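Side-chain contacts in pyridine synthase TbtD (PDB 5WA4), which probably forms the central pyridine ring of the thiopeptide antibiotic thiomuracin by a formal [4+2] aza-cycloaddition on a leader-bearing precursor peptide: residues D170-T175 with L323-L328; A174-H177 with G183-V186; A176-T181 with E248-L253; R254-R259 with R315-C320. All coordinates share one frame; numbering follows the deposited sequence.

Contact 1: residues D170-T175 with L323-L328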
# COMPACT_ATOMS: atom_id res chain seq x y z
N ASP E 170 -9.54 -33.02 19.38
CA ASP E 170 -10.53 -33.93 18.80
C ASP E 170 -11.60 -33.15 17.98
O ASP E 170 -11.79 -33.44 16.80
CB ASP E 170 -11.22 -34.77 19.89
CG ASP E 170 -10.28 -35.76 20.61
OD1 ASP E 170 -9.22 -36.13 20.07
OD2 ASP E 170 -10.63 -36.20 21.74
N LEU E 171 -12.26 -32.18 18.61
CA LEU E 171 -13.31 -31.41 17.94
C LEU E 171 -12.81 -30.74 16.67
O LEU E 171 -13.41 -30.90 15.60
CB LEU E 171 -13.90 -30.36 18.87
CG LEU E 171 -14.61 -30.97 20.07
CD1 LEU E 171 -15.31 -29.91 20.93
CD2 LEU E 171 -15.57 -32.07 19.61
N VAL E 172 -11.72 -30.00 16.78
CA VAL E 172 -11.15 -29.31 15.62
C VAL E 172 -10.85 -30.26 14.47
O VAL E 172 -11.25 -30.01 13.34
CB VAL E 172 -9.88 -28.53 16.04
CG1 VAL E 172 -8.87 -28.46 14.92
CG2 VAL E 172 -10.25 -27.15 16.53
N VAL E 173 -10.17 -31.36 14.75
CA VAL E 173 -9.86 -32.36 13.72
C VAL E 173 -11.13 -32.97 13.10
O VAL E 173 -11.19 -33.18 11.90
CB VAL E 173 -8.98 -33.51 14.30
CG1 VAL E 173 -8.74 -34.59 13.26
CG2 VAL E 173 -7.66 -32.98 14.81
N ALA E 174 -12.13 -33.25 13.94
CA ALA E 174 -13.32 -33.98 13.50
C ALA E 174 -14.15 -33.15 12.53
O ALA E 174 -14.62 -33.66 11.49
CB ALA E 174 -14.16 -34.39 14.70
N THR E 175 -14.33 -31.88 12.86
CA THR E 175 -15.02 -30.93 12.00
C THR E 175 -14.34 -30.80 10.62
O THR E 175 -15.02 -30.80 9.58
CB THR E 175 -15.12 -29.57 12.68
OG1 THR E 175 -15.82 -29.73 13.91
CG2 THR E 175 -15.88 -28.58 11.81
N LEU E 323 -15.59 -21.16 18.29
CA LEU E 323 -16.38 -20.36 19.23
C LEU E 323 -16.85 -21.21 20.44
O LEU E 323 -17.03 -20.68 21.56
CB LEU E 323 -17.58 -19.72 18.53
CG LEU E 323 -17.45 -18.46 17.66
CD1 LEU E 323 -18.78 -18.12 17.06
CD2 LEU E 323 -16.98 -17.25 18.46
N HIS E 324 -17.01 -22.51 20.21
CA HIS E 324 -17.34 -23.49 21.24
C HIS E 324 -16.16 -23.62 22.20
O HIS E 324 -16.31 -23.47 23.40
CB HIS E 324 -17.66 -24.83 20.59
CG HIS E 324 -18.06 -25.93 21.54
ND1 HIS E 324 -19.09 -25.81 22.45
CD2 HIS E 324 -17.59 -27.20 21.69
CE1 HIS E 324 -19.23 -26.94 23.11
NE2 HIS E 324 -18.34 -27.81 22.66
N LEU E 325 -14.98 -23.90 21.65
CA LEU E 325 -13.77 -24.07 22.44
C LEU E 325 -13.52 -22.83 23.34
O LEU E 325 -13.16 -22.98 24.49
CB LEU E 325 -12.55 -24.32 21.55
CG LEU E 325 -12.69 -25.45 20.53
CD1 LEU E 325 -11.47 -25.58 19.64
CD2 LEU E 325 -13.01 -26.77 21.19
N THR E 326 -13.75 -21.63 22.83
CA THR E 326 -13.66 -20.45 23.69
C THR E 326 -14.70 -20.56 24.83
O THR E 326 -14.47 -20.09 25.94
CB THR E 326 -13.83 -19.12 22.89
OG1 THR E 326 -12.58 -18.75 22.30
CG2 THR E 326 -14.30 -17.96 23.80
N ARG E 327 -15.82 -21.21 24.56
CA ARG E 327 -16.85 -21.35 25.59
C ARG E 327 -16.42 -22.40 26.63
O ARG E 327 -16.90 -22.40 27.77
CB ARG E 327 -18.18 -21.74 24.96
CG ARG E 327 -19.40 -21.34 25.73
CD ARG E 327 -20.60 -21.84 24.96
NE ARG E 327 -21.85 -21.73 25.70
CZ ARG E 327 -22.91 -22.49 25.46
NH1 ARG E 327 -22.85 -23.41 24.50
NH2 ARG E 327 -24.02 -22.34 26.17
N LEU E 328 -15.52 -23.30 26.22
CA LEU E 328 -14.98 -24.33 27.11
C LEU E 328 -13.86 -23.80 28.01
O LEU E 328 -13.48 -24.45 28.99
CB LEU E 328 -14.45 -25.52 26.31
CG LEU E 328 -15.41 -26.30 25.39
CD1 LEU E 328 -14.72 -27.51 24.79
CD2 LEU E 328 -16.66 -26.71 26.13
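Leu-171 reaches straight across to helix 307-328 and ends with its CD1 methyl at the rim of the His-324 imidazole. Its CD1 lies in the plane of that ring and meets the CD2 carbon of His-324 at 3.6 Å, so the methyl abuts the edge and leaves both faces to other groups. The two side chains cross at about a right angle. His-324 offers this edge because its CG stands anti to the backbone N (chi1 -178°). Over one ring face sits CG of Leu-328, one turn further along the same helix, off towards the rim; the indole of Trp-249, from helix 244-265, stacks on the opposite face. Leu-325 handles the rest of the seam with its two branches. Its CD2 slides past Leu-171 CD1 in the opposite direction at 3.9 Å, while its CD1 meets Val-172 CG2 crosswise at 3.7 Å. This is antiparallel helix packing inside the helical part of a protein of the lantibiotic dehydratase C-terminal family: the two local axes run at 170° to one another, 11.2 Å apart, a spacing that the two leucines fill. No hydrogen bond spans the gap. One turn on from Leu-171, the hydroxyl of Thr-175 bonds back to the carbonyl: OG1 donates to Leu-171 O at 3.2 Å from above the carbonyl plane, and that oxygen also takes the backbone N-H of Thr-175. The same hydroxyl is bonded to Trp-249 NE1 and to Thr-321 OG1, which satisfies a buried polar group between three helices.

Contact 2: residues A174-H177 with G183-V186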
# COMPACT_ATOMS: atom_id res chain seq x y z
N ALA E 174 -12.13 -33.25 13.94
CA ALA E 174 -13.32 -33.98 13.50
C ALA E 174 -14.15 -33.15 12.53
O ALA E 174 -14.62 -33.66 11.49
CB ALA E 174 -14.16 -34.39 14.70
N THR E 175 -14.33 -31.88 12.86
CA THR E 175 -15.02 -30.93 12.00
C THR E 175 -14.34 -30.80 10.62
O THR E 175 -15.02 -30.80 9.58
CB THR E 175 -15.12 -29.57 12.68
OG1 THR E 175 -15.82 -29.73 13.91
CG2 THR E 175 -15.88 -28.58 11.81
N ALA E 176 -13.01 -30.71 10.60
CA ALA E 176 -12.33 -30.55 9.31
C ALA E 176 -12.40 -31.81 8.49
O ALA E 176 -12.31 -31.75 7.27
CB ALA E 176 -10.88 -30.15 9.49
N HIS E 177 -12.53 -32.97 9.14
CA HIS E 177 -12.55 -34.22 8.38
C HIS E 177 -13.96 -34.49 7.85
O HIS E 177 -14.14 -34.81 6.68
CB HIS E 177 -12.06 -35.41 9.22
CG HIS E 177 -11.82 -36.64 8.41
ND1 HIS E 177 -11.08 -36.62 7.24
CD2 HIS E 177 -12.26 -37.91 8.56
CE1 HIS E 177 -11.06 -37.84 6.72
NE2 HIS E 177 -11.76 -38.64 7.50
N GLY E 183 -12.30 -33.85 3.25
CA GLY E 183 -11.81 -34.34 4.52
C GLY E 183 -10.43 -33.76 4.81
O GLY E 183 -9.99 -32.84 4.09
N LEU E 184 -9.75 -34.30 5.83
CA LEU E 184 -8.47 -33.75 6.30
C LEU E 184 -7.37 -33.57 5.24
O LEU E 184 -6.65 -32.57 5.30
CB LEU E 184 -7.91 -34.62 7.43
CG LEU E 184 -8.50 -34.20 8.77
CD1 LEU E 184 -8.42 -35.33 9.77
CD2 LEU E 184 -7.81 -32.95 9.27
N PRO E 185 -7.22 -34.50 4.27
CA PRO E 185 -6.21 -34.30 3.23
C PRO E 185 -6.27 -32.93 2.55
O PRO E 185 -5.22 -32.39 2.18
CB PRO E 185 -6.53 -35.40 2.22
CG PRO E 185 -7.05 -36.50 3.06
CD PRO E 185 -7.83 -35.85 4.17
N VAL E 186 -7.48 -32.40 2.40
CA VAL E 186 -7.71 -31.10 1.82
C VAL E 186 -7.84 -30.04 2.89
O VAL E 186 -7.31 -28.93 2.75
CB VAL E 186 -8.99 -31.10 0.94
CG1 VAL E 186 -9.58 -29.72 0.81
CG2 VAL E 186 -8.70 -31.72 -0.42
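ND1 of His-177 takes the backbone N-H of Leu-184 in a nearly linear bond, N to ND1 3.0 Å and 174° at the hydrogen. The donor lies in the plane of the imidazole, at its edge. Since Gly-183 is the N-cap residue of helix 184-201, the histidine satisfies a first-turn N-H of that helix from the last turn of helix 164-178. An extended chi1 of -169° turns the ring away from the histidine's own N and out to reach it. Its other nitrogen, NE2, is bonded to Glu-235 OE1, so the imidazole is held at both ends and its rotation is fixed. Gly-183 lies against the histidine backbone, its CA making a C-H...O contact of 3.2 Å with His-177 O; its positive phi is a conformation that favours glycine. Leu-184 adds the apolar part, crossing His-177 at about a right angle: CD1 touches His-177 CB at 3.7 Å, and CD2 touches Ala-176 CB at 4.2 Å. The contact closes the short connection from helix 164-178 to helix 184-201. Around it, Ala-231 of helix 220-235 and Tyr-350 of helix 332-352 both touch His-177 and Leu-184, and Tyr-314 of helix 307-328 packs on Ala-176.

Contact 3: residues A176-T181 with E248-L253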
# COMPACT_ATOMS: atom_id res chain seq x y z
N ALA E 176 -13.01 -30.71 10.60
CA ALA E 176 -12.33 -30.55 9.31
C ALA E 176 -12.40 -31.81 8.49
O ALA E 176 -12.31 -31.75 7.27
CB ALA E 176 -10.88 -30.15 9.49
N HIS E 177 -12.53 -32.97 9.14
CA HIS E 177 -12.55 -34.22 8.38
C HIS E 177 -13.96 -34.49 7.85
O HIS E 177 -14.14 -34.81 6.68
CB HIS E 177 -12.06 -35.41 9.22
CG HIS E 177 -11.82 -36.64 8.41
ND1 HIS E 177 -11.08 -36.62 7.24
CD2 HIS E 177 -12.26 -37.91 8.56
CE1 HIS E 177 -11.06 -37.84 6.72
NE2 HIS E 177 -11.76 -38.64 7.50
N ALA E 178 -14.94 -34.35 8.73
CA ALA E 178 -16.30 -34.71 8.42
C ALA E 178 -17.02 -33.65 7.60
O ALA E 178 -17.65 -33.96 6.60
CB ALA E 178 -17.07 -34.99 9.72
N LEU E 179 -16.93 -32.40 8.03
CA LEU E 179 -17.74 -31.35 7.42
C LEU E 179 -17.04 -30.55 6.32
O LEU E 179 -17.57 -29.52 5.91
CB LEU E 179 -18.23 -30.38 8.49
CG LEU E 179 -19.23 -30.95 9.50
CD1 LEU E 179 -18.56 -31.12 10.85
CD2 LEU E 179 -20.46 -30.06 9.62
N SER E 180 -15.89 -31.00 5.84
CA SER E 180 -15.33 -30.37 4.64
C SER E 180 -15.55 -31.30 3.44
O SER E 180 -15.99 -32.44 3.60
CB SER E 180 -13.84 -30.05 4.80
OG SER E 180 -13.04 -31.21 4.71
N THR E 181 -15.25 -30.82 2.23
CA THR E 181 -15.53 -31.65 1.07
C THR E 181 -14.54 -32.82 0.99
O THR E 181 -14.95 -33.99 0.97
CB THR E 181 -15.52 -30.83 -0.28
OG1 THR E 181 -16.36 -29.67 -0.17
CG2 THR E 181 -16.03 -31.68 -1.41
N GLU E 248 -20.95 -37.15 18.39
CA GLU E 248 -22.09 -36.28 18.53
C GLU E 248 -21.76 -34.89 18.06
O GLU E 248 -22.66 -34.18 17.61
CB GLU E 248 -22.65 -36.23 19.93
CG GLU E 248 -23.73 -37.25 20.02
CD GLU E 248 -25.10 -36.68 20.37
OE1 GLU E 248 -25.22 -35.46 20.61
OE2 GLU E 248 -26.07 -37.48 20.30
N TRP E 249 -20.49 -34.52 18.12
CA TRP E 249 -20.11 -33.22 17.64
C TRP E 249 -20.46 -33.14 16.18
O TRP E 249 -21.22 -32.25 15.79
CB TRP E 249 -18.63 -32.93 17.84
CG TRP E 249 -18.27 -31.53 17.41
CD1 TRP E 249 -17.44 -31.16 16.37
CD2 TRP E 249 -18.75 -30.31 17.99
NE1 TRP E 249 -17.38 -29.78 16.30
CE2 TRP E 249 -18.17 -29.24 17.27
CE3 TRP E 249 -19.62 -30.01 19.04
CZ2 TRP E 249 -18.43 -27.93 17.58
CZ3 TRP E 249 -19.87 -28.69 19.34
CH2 TRP E 249 -19.28 -27.67 18.61
N VAL E 250 -19.90 -34.04 15.38
CA VAL E 250 -20.17 -34.05 13.95
C VAL E 250 -21.67 -34.05 13.66
O VAL E 250 -22.19 -33.15 12.99
CB VAL E 250 -19.54 -35.26 13.26
CG1 VAL E 250 -20.06 -35.35 11.83
CG2 VAL E 250 -18.02 -35.16 13.28
N ARG E 251 -22.37 -35.02 14.23
CA ARG E 251 -23.79 -35.24 13.97
C ARG E 251 -24.67 -34.00 14.21
O ARG E 251 -25.74 -33.86 13.62
CB ARG E 251 -24.28 -36.40 14.83
CG ARG E 251 -25.69 -36.78 14.59
CD ARG E 251 -26.23 -37.64 15.66
NE ARG E 251 -25.20 -38.54 16.12
CZ ARG E 251 -25.03 -38.89 17.38
NH1 ARG E 251 -25.88 -38.49 18.32
NH2 ARG E 251 -24.04 -39.72 17.70
N ARG E 252 -24.18 -33.10 15.05
CA ARG E 252 -24.90 -31.93 15.53
C ARG E 252 -24.50 -30.71 14.70
O ARG E 252 -25.15 -29.65 14.75
CB ARG E 252 -24.57 -31.71 17.01
CG ARG E 252 -25.27 -30.57 17.71
CD ARG E 252 -25.35 -30.89 19.21
NE ARG E 252 -26.65 -31.44 19.61
CZ ARG E 252 -26.89 -32.06 20.77
NH1 ARG E 252 -25.90 -32.22 21.65
NH2 ARG E 252 -28.10 -32.52 21.05
N LEU E 253 -23.41 -30.84 13.96
CA LEU E 253 -22.90 -29.73 13.16
C LEU E 253 -23.39 -29.87 11.72
O LEU E 253 -23.54 -28.86 11.03
CB LEU E 253 -21.38 -29.68 13.19
CG LEU E 253 -20.69 -28.67 14.09
CD1 LEU E 253 -19.29 -28.41 13.58
CD2 LEU E 253 -21.49 -27.40 14.13
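A helix end packed on the flank of another helix defines this contact: where helix 164-178 runs out, Ala-178 and Leu-179 rest on Val-250 and Leu-253 of helix 244-265. The methyl of Ala-178 sits astride the fork of Val-250, its CB 3.7 Å from CG1 and equally far from CG2. Val-250 presents both branches because its chi1 of 170° places CG1 beside the carbonyl carbon and CG2 beside the N. Leu-179, the first residue to leave helical geometry, meets Leu-253 at about a right angle. Its CD2 lies 3.7 Å from Leu-253 CB and also touches the Leu-253 carbonyl, whereas CD1 meets Leu-253 CD1 at 3.9 Å. The side chains that meet are all aliphatic, and no hydrogen bond crosses between the segments. The contact belongs to the helical part of this lantibiotic dehydratase C-terminal family protein, joining two helices that are far apart in the chain. Just past the helix end, the chain is tied back by Ser-180, whose OG donates to Ala-176 O at 2.7 Å, tilted from the carbonyl plane. On the other helix, CG of Leu-253 lies over one face of the Trp-249 indole, 4.0 Å above its plane and towards the rim. Away from this seam, Glu-248 forms a salt-bridge network with Arg-251 and Arg-252; its OE1 lies above the guanidinium of Arg-252 and is held by charge alone, and the placing against Arg-251 is doubtful.

Contact 4: residues R254-R259 with R315-C320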
# COMPACT_ATOMS: atom_id res chain seq x y z
N ARG E 254 -23.63 -31.10 11.27
CA ARG E 254 -24.06 -31.33 9.89
C ARG E 254 -25.34 -30.54 9.55
O ARG E 254 -25.37 -29.87 8.53
CB ARG E 254 -24.25 -32.82 9.60
CG ARG E 254 -23.65 -33.21 8.26
CD ARG E 254 -23.76 -34.69 7.98
NE ARG E 254 -22.45 -35.34 7.87
CZ ARG E 254 -21.98 -36.23 8.74
NH1 ARG E 254 -22.74 -36.59 9.79
NH2 ARG E 254 -20.78 -36.77 8.57
N PRO E 255 -26.37 -30.59 10.41
CA PRO E 255 -27.48 -29.68 10.12
C PRO E 255 -27.01 -28.23 10.01
O PRO E 255 -27.36 -27.59 9.03
CB PRO E 255 -28.40 -29.85 11.34
CG PRO E 255 -28.09 -31.17 11.84
CD PRO E 255 -26.61 -31.33 11.66
N ILE E 256 -26.25 -27.73 10.98
CA ILE E 256 -25.74 -26.36 10.94
C ILE E 256 -25.02 -26.05 9.60
O ILE E 256 -25.28 -25.01 8.99
CB ILE E 256 -24.80 -26.09 12.14
CG1 ILE E 256 -25.52 -26.36 13.46
CG2 ILE E 256 -24.32 -24.65 12.16
CD1 ILE E 256 -26.64 -25.38 13.76
N ARG E 257 -24.16 -26.96 9.12
CA ARG E 257 -23.51 -26.77 7.82
C ARG E 257 -24.52 -26.61 6.67
O ARG E 257 -24.43 -25.67 5.87
CB ARG E 257 -22.56 -27.94 7.47
CG ARG E 257 -21.81 -27.68 6.14
CD ARG E 257 -21.01 -28.88 5.60
NE ARG E 257 -21.89 -29.95 5.18
CZ ARG E 257 -21.50 -31.17 4.82
NH1 ARG E 257 -20.22 -31.51 4.80
NH2 ARG E 257 -22.41 -32.07 4.47
N GLU E 258 -25.47 -27.53 6.59
CA GLU E 258 -26.49 -27.55 5.55
C GLU E 258 -27.33 -26.29 5.56
O GLU E 258 -27.50 -25.64 4.52
CB GLU E 258 -27.39 -28.77 5.73
CG GLU E 258 -26.67 -30.09 5.54
CD GLU E 258 -26.13 -30.23 4.14
OE1 GLU E 258 -26.96 -30.21 3.21
OE2 GLU E 258 -24.90 -30.37 3.98
N ARG E 259 -27.86 -25.94 6.74
CA ARG E 259 -28.62 -24.73 6.92
C ARG E 259 -27.81 -23.46 6.59
O ARG E 259 -28.36 -22.46 6.13
CB ARG E 259 -29.14 -24.65 8.34
CG ARG E 259 -29.66 -23.27 8.70
CD ARG E 259 -31.05 -23.37 9.28
NE ARG E 259 -31.09 -24.40 10.32
CZ ARG E 259 -30.94 -24.17 11.62
NH1 ARG E 259 -30.76 -22.92 12.07
NH2 ARG E 259 -30.99 -25.20 12.47
N ARG E 315 -16.45 -22.92 6.43
CA ARG E 315 -15.84 -21.90 7.26
C ARG E 315 -16.77 -21.44 8.40
O ARG E 315 -16.29 -21.12 9.49
CB ARG E 315 -15.35 -20.66 6.46
CG ARG E 315 -14.42 -20.91 5.23
CD ARG E 315 -13.22 -19.86 5.23
NE ARG E 315 -12.10 -20.38 6.04
CZ ARG E 315 -10.89 -20.73 5.58
NH1 ARG E 315 -10.52 -20.49 4.32
NH2 ARG E 315 -10.00 -21.23 6.43
N LEU E 316 -18.08 -21.43 8.19
CA LEU E 316 -18.94 -20.99 9.28
C LEU E 316 -18.93 -22.02 10.41
O LEU E 316 -19.06 -21.70 11.60
CB LEU E 316 -20.37 -20.75 8.80
CG LEU E 316 -21.29 -20.20 9.89
CD1 LEU E 316 -22.01 -18.93 9.46
CD2 LEU E 316 -22.28 -21.26 10.31
N VAL E 317 -18.76 -23.28 10.02
CA VAL E 317 -18.98 -24.37 10.93
C VAL E 317 -17.66 -24.66 11.70
O VAL E 317 -17.66 -24.84 12.93
CB VAL E 317 -19.58 -25.59 10.16
CG1 VAL E 317 -18.53 -26.51 9.58
CG2 VAL E 317 -20.58 -26.30 10.98
N ILE E 318 -16.52 -24.61 11.01
CA ILE E 318 -15.25 -24.64 11.72
C ILE E 318 -15.14 -23.40 12.64
O ILE E 318 -14.56 -23.47 13.72
CB ILE E 318 -14.02 -24.70 10.77
CG1 ILE E 318 -12.76 -25.07 11.55
CG2 ILE E 318 -13.77 -23.39 10.12
CD1 ILE E 318 -12.57 -26.59 11.71
N ASN E 319 -15.72 -22.28 12.24
CA ASN E 319 -15.65 -21.11 13.10
C ASN E 319 -16.54 -21.25 14.32
O ASN E 319 -16.21 -20.77 15.41
CB ASN E 319 -16.01 -19.85 12.34
CG ASN E 319 -14.78 -19.07 11.95
OD1 ASN E 319 -14.21 -19.29 10.88
ND2 ASN E 319 -14.33 -18.19 12.84
N CYS E 320 -17.66 -21.93 14.14
CA CYS E 320 -18.54 -22.21 15.26
C CYS E 320 -17.81 -23.15 16.25
O CYS E 320 -17.95 -23.02 17.47
CB CYS E 320 -19.86 -22.81 14.74
SG CYS E 320 -21.09 -21.55 14.15
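Ile-256 and Val-317 make the apolar heart of this contact. Ile-256 uses its CG2 branch, which touches Val-317 CG2 at 4.3 Å and, on the same helix, Leu-316 CD2 at 4.4 Å; the longer CD1 arm leads away from helix 307-328. Val-317 has CG1 wedged between its own backbone N and carbonyl carbon (chi1 88°), and the branch that faces the other helix is CG2. That methyl lies against the backbone as well as the side chain of Arg-257, 4.1 Å from its N and only slightly further from its CB. Here the backbones come nearest, the CA atoms of Arg-257 and Val-317 being 6.0 Å apart. Contacts are all of van der Waals kind, with no hydrogen bond between the segments. This is roughly antiparallel helix-helix packing in the helical part of the family fold, and the local helix axes, 9.3 Å apart, cross at 141°.

The salt bridge here lies within segment 254-259. Arg-257 turns its guanidinium away from the seam and grips the neighbouring Glu-258 side-on: NE and NH2 both donate to OE2 of the glutamate, at 3.3 Å and 3.1 Å. The NE bond lies close to the guanidinium plane and uses the anti lone pair of OE2. The pair should help fix the arginine's direction, and its NH1 makes a weak hydrogen bond to the carbonyl of Leu-179.

Helix 135-159 packs alongside, its Leu-139 on Leu-316 and its Leu-140 and Phe-143 on Cys-320, while Val-317 also meets Thr-175 of helix 164-178 and Leu-253, one turn before Arg-257 on helix 244-265.

Going from the N terminus, helix 164-178, with the residues just after it, supplies the first partner of contacts 1, 2 and 3. Contact 2 closes the short loop into helix 184-201. Contact 3 closes a loop of 66 residues to helix 244-265, and contact 1 a far longer one, to helix 307-328. Contact 4 then joins helices 244-265 and 307-328, closing a loop that includes the unmodelled residues 273-305. Contacts 3 and 4 follow each other in series, and both nest inside contact 1; none cross. Contacts 1, 3 and 4 thus tie three helices pairwise, with Leu-253 CD2 and Val-317 CG2, 3.5 Å apart, bridging contacts 3 and 4, and contact 2 adds the next helix.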